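Side-chain contact in cytochrome P450 (Bacillus megaterium, PDB 5L92), which binds heme and the steroid corticosterone and probably acts as a monooxygenase that inserts oxygen into steroid substrates: residues A[263-268]-A[368-373]. Sequence-based numbering, arbitrary orientation.
Sequences ASFERL and ELIDRY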
ATOM      1  N   ALA A 263      24.495  -3.088 -10.289  1.00 29.24           N
ATOM      2  CA  ALA A 263      25.112  -4.333  -9.827  1.00 30.58           C
ATOM      3  C   ALA A 263      24.061  -5.293  -9.277  1.00 29.05           C
ATOM      4  O   ALA A 263      24.168  -6.503  -9.480  1.00 28.75           O
ATOM      5  CB  ALA A 263      26.198  -4.082  -8.777  1.00 31.24           C
ATOM      6  N   SER A 264      23.043  -4.778  -8.563  1.00 28.58           N
ATOM      7  CA  SER A 264      21.942  -5.637  -8.116  1.00 29.58           C
ATOM      8  C   SER A 264      21.186  -6.220  -9.299  1.00 28.99           C
ATOM      9  O   SER A 264      20.881  -7.411  -9.327  1.00 29.09           O
ATOM     10  CB  SER A 264      20.970  -4.860  -7.212  1.00 30.07           C
ATOM     11  OG  SER A 264      21.548  -4.563  -5.950  1.00 30.79           O
ATOM     12  N   PHE A 265      20.874  -5.384 -10.283  1.00 27.68           N
ATOM     13  CA  PHE A 265      20.185  -5.833 -11.476  1.00 28.47           C
ATOM     14  C   PHE A 265      20.989  -6.906 -12.220  1.00 29.37           C
ATOM     15  O   PHE A 265      20.435  -7.923 -12.647  1.00 29.34           O
ATOM     16  CB  PHE A 265      19.904  -4.615 -12.356  1.00 28.61           C
ATOM     17  CG  PHE A 265      19.064  -4.902 -13.576  1.00 29.36           C
ATOM     18  CD1 PHE A 265      17.930  -5.647 -13.493  1.00 28.56           C
ATOM     19  CD2 PHE A 265      19.402  -4.374 -14.801  1.00 31.46           C
ATOM     20  CE1 PHE A 265      17.151  -5.883 -14.611  1.00 30.26           C
ATOM     21  CE2 PHE A 265      18.610  -4.601 -15.912  1.00 31.93           C
ATOM     22  CZ  PHE A 265      17.497  -5.365 -15.812  1.00 32.06           C
ATOM     23  N   GLU A 266      22.309  -6.714 -12.372  1.00 29.16           N
ATOM     24  CA  GLU A 266      23.078  -7.728 -13.095  1.00 29.93           C
ATOM     25  C   GLU A 266      23.081  -9.036 -12.331  1.00 29.90           C
ATOM     26  O   GLU A 266      23.071 -10.111 -12.927  1.00 29.46           O
ATOM     27  CB  GLU A 266      24.529  -7.275 -13.353  1.00 30.68           C
ATOM     28  CG  GLU A 266      24.666  -6.093 -14.278  1.00 31.80           C
ATOM     29  CD  GLU A 266      23.839  -6.225 -15.534  1.00 35.02           C
ATOM     30  OE1 GLU A 266      24.107  -7.139 -16.329  1.00 35.37           O
ATOM     31  OE2 GLU A 266      22.909  -5.416 -15.734  1.00 39.74           O
ATOM     32  N   ARG A 267      23.056  -8.971 -11.008  1.00 29.97           N
ATOM     33  CA  ARG A 267      23.109 -10.202 -10.254  1.00 30.96           C
ATOM     34  C   ARG A 267      21.775 -10.928 -10.319  1.00 31.17           C
ATOM     35  O   ARG A 267      21.720 -12.145 -10.528  1.00 31.40           O
ATOM     36  CB  ARG A 267      23.522  -9.901  -8.823  1.00 31.98           C
ATOM     37  CG  ARG A 267      23.594 -11.176  -8.030  1.00 34.39           C
ATOM     38  CD  ARG A 267      24.166 -11.007  -6.653  1.00 38.83           C
ATOM     39  NE  ARG A 267      24.055 -12.284  -5.966  1.00 40.83           N
ATOM     40  CZ  ARG A 267      23.978 -12.438  -4.654  1.00 39.41           C
ATOM     41  NH1 ARG A 267      24.010 -11.378  -3.842  1.00 38.10           N
ATOM     42  NH2 ARG A 267      23.859 -13.666  -4.164  1.00 38.48           N
ATOM     43  N   LEU A 268      20.680 -10.185 -10.176  1.00 31.26           N
ATOM     44  CA  LEU A 268      19.355 -10.770 -10.296  1.00 31.73           C
ATOM     45  C   LEU A 268      19.189 -11.525 -11.611  1.00 31.96           C
ATOM     46  O   LEU A 268      18.616 -12.617 -11.639  1.00 33.79           O
ATOM     47  CB  LEU A 268      18.306  -9.655 -10.167  1.00 31.95           C
ATOM     48  CG  LEU A 268      16.853 -10.122 -10.134  1.00 32.27           C
ATOM     49  CD1 LEU A 268      16.619 -11.077  -8.980  1.00 33.51           C
ATOM     50  CD2 LEU A 268      15.954  -8.873  -9.992  1.00 34.57           C
ATOM     51  N   GLU A 368       8.755 -11.309 -15.574  1.00 32.65           N
ATOM     52  CA  GLU A 368       8.517 -11.223 -17.003  1.00 35.09           C
ATOM     53  C   GLU A 368       9.165  -9.969 -17.571  1.00 35.45           C
ATOM     54  O   GLU A 368       9.796 -10.012 -18.628  1.00 35.66           O
ATOM     55  CB  GLU A 368       7.018 -11.261 -17.259  1.00 35.93           C
ATOM     56  CG  GLU A 368       6.631 -11.298 -18.687  1.00 41.25           C
ATOM     57  CD  GLU A 368       7.025 -12.592 -19.366  1.00 45.26           C
ATOM     58  OE1 GLU A 368       7.130 -13.630 -18.677  1.00 46.35           O
ATOM     59  OE2 GLU A 368       7.241 -12.567 -20.594  1.00 47.82           O
ATOM     60  N   LEU A 369       9.050  -8.846 -16.871  1.00 34.04           N
ATOM     61  CA  LEU A 369       9.754  -7.649 -17.312  1.00 34.39           C
ATOM     62  C   LEU A 369      11.245  -7.906 -17.460  1.00 34.72           C
ATOM     63  O   LEU A 369      11.873  -7.501 -18.450  1.00 35.19           O
ATOM     64  CB  LEU A 369       9.531  -6.524 -16.313  1.00 33.86           C
ATOM     65  CG  LEU A 369       8.472  -5.514 -16.641  1.00 36.58           C
ATOM     66  CD1 LEU A 369       8.491  -4.511 -15.512  1.00 33.79           C
ATOM     67  CD2 LEU A 369       8.757  -4.877 -17.988  1.00 37.58           C
ATOM     68  N   ILE A 370      11.843  -8.513 -16.440  1.00 33.54           N
ATOM     69  CA  ILE A 370      13.284  -8.705 -16.442  1.00 34.14           C
ATOM     70  C   ILE A 370      13.676  -9.701 -17.524  1.00 34.80           C
ATOM     71  O   ILE A 370      14.716  -9.553 -18.170  1.00 34.43           O
ATOM     72  CB  ILE A 370      13.753  -9.149 -15.041  1.00 33.26           C
ATOM     73  CG1 ILE A 370      13.532  -8.012 -14.043  1.00 33.01           C
ATOM     74  CG2 ILE A 370      15.198  -9.563 -15.074  1.00 34.92           C
ATOM     75  CD1 ILE A 370      13.563  -8.491 -12.612  1.00 35.82           C
ATOM     76  N   ASP A 371      12.842 -10.716 -17.756  1.00 35.85           N
ATOM     77  CA  ASP A 371      13.182 -11.741 -18.743  1.00 37.77           C
ATOM     78  C   ASP A 371      13.135 -11.177 -20.157  1.00 37.71           C
ATOM     79  O   ASP A 371      13.947 -11.550 -21.005  1.00 39.29           O
ATOM     80  CB  ASP A 371      12.231 -12.933 -18.611  1.00 41.12           C
ATOM     81  CG  ASP A 371      12.643 -14.107 -19.494  1.00 49.65           C
ATOM     82  OD1 ASP A 371      13.539 -14.887 -19.089  1.00 55.55           O
ATOM     83  OD2 ASP A 371      12.082 -14.228 -20.598  1.00 47.06           O
ATOM     84  N   ARG A 372      12.217 -10.272 -20.413  1.00 36.53           N
ATOM     85  CA  ARG A 372      12.066  -9.653 -21.708  1.00 36.99           C
ATOM     86  C   ARG A 372      12.975  -8.512 -22.024  1.00 37.48           C
ATOM     87  O   ARG A 372      13.344  -8.362 -23.134  1.00 36.95           O
ATOM     88  CB  ARG A 372      10.653  -9.115 -21.883  1.00 37.63           C
ATOM     89  CG  ARG A 372       9.574 -10.150 -21.739  1.00 40.16           C
ATOM     90  CD  ARG A 372       8.485  -9.958 -22.733  1.00 40.04           C
ATOM     91  NE  ARG A 372       7.346 -10.800 -22.469  1.00 44.25           N
ATOM     92  CZ  ARG A 372       6.178 -10.631 -23.047  1.00 41.55           C
ATOM     93  NH1 ARG A 372       6.012  -9.670 -23.905  1.00 38.84           N
ATOM     94  NH2 ARG A 372       5.191 -11.434 -22.779  1.00 42.94           N
ATOM     95  N   TYR A 373      13.298  -7.691 -21.053  1.00 35.91           N
ATOM     96  CA  TYR A 373      14.114  -6.517 -21.279  1.00 35.72           C
ATOM     97  C   TYR A 373      15.335  -6.408 -20.351  1.00 34.57           C
ATOM     98  O   TYR A 373      15.451  -5.520 -19.563  1.00 33.54           O
ATOM     99  CB  TYR A 373      13.228  -5.271 -21.190  1.00 36.29           C
ATOM    100  CG  TYR A 373      11.920  -5.399 -21.925  1.00 37.33           C
ATOM    101  CD1 TYR A 373      11.899  -5.620 -23.269  1.00 37.28           C
ATOM    102  CD2 TYR A 373      10.712  -5.306 -21.274  1.00 37.30           C
ATOM    103  CE1 TYR A 373      10.733  -5.750 -23.940  1.00 37.25           C
ATOM    104  CE2 TYR A 373       9.533  -5.433 -21.951  1.00 37.60           C
ATOM    105  CZ  TYR A 373       9.562  -5.668 -23.278  1.00 38.75           C
ATOM    106  OH  TYR A 373       8.435  -5.805 -23.977  1.00 42.57           O
TER
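Helix 262-270 meets the C-terminal end of helix 355-372 mainly through apolar side chains: the nearest CA atoms, those of Leu268 and Ile370, stand 8.9 Å apart, and no hydrogen bond crosses between the segments. Ile370 is the shared partner, because its two branches reach different residues. Its longer branch ends at Leu268, with Ile370 CD1 3.6 Å from Leu268 CD2, in van der Waals contact, and the two side chains run roughly perpendicular to each other. The other branch, CG2, lies 4.2 Å from Phe265 CE1 and approaches the ring obliquely. Phe265 carries CG anti to its backbone N (chi1 -174°), and this torsion swings the ring toward the second helix although the CB itself does not point there. The carbonyl O of Tyr373 approaches the rim of the ring, roughly level with it, 4.3 Å from Phe265 CZ, a loose approach made where the chain leaves helical geometry. In P450 terms the long helix 355-372, which follows the heme-ligating Cys352, is helix L; its far end here packs against a short helix away from the heme and steroid pockets. Helix 247-260 adds to the apolar cluster, its Leu258 touching both Phe265 and Leu268. On helix 355-372 itself, Arg372 NE forms a salt bridge with Glu368 OE2, 2.6 Å away and nearly straight (N-H...O 164°); the oxygen accepts through its anti lone pair and lies close to the guanidinium plane. Arg372 CB sits 3.7 Å above the ring plane of Tyr373, over its middle, and Leu369 CD2 lies at the edge of that ring, in its plane.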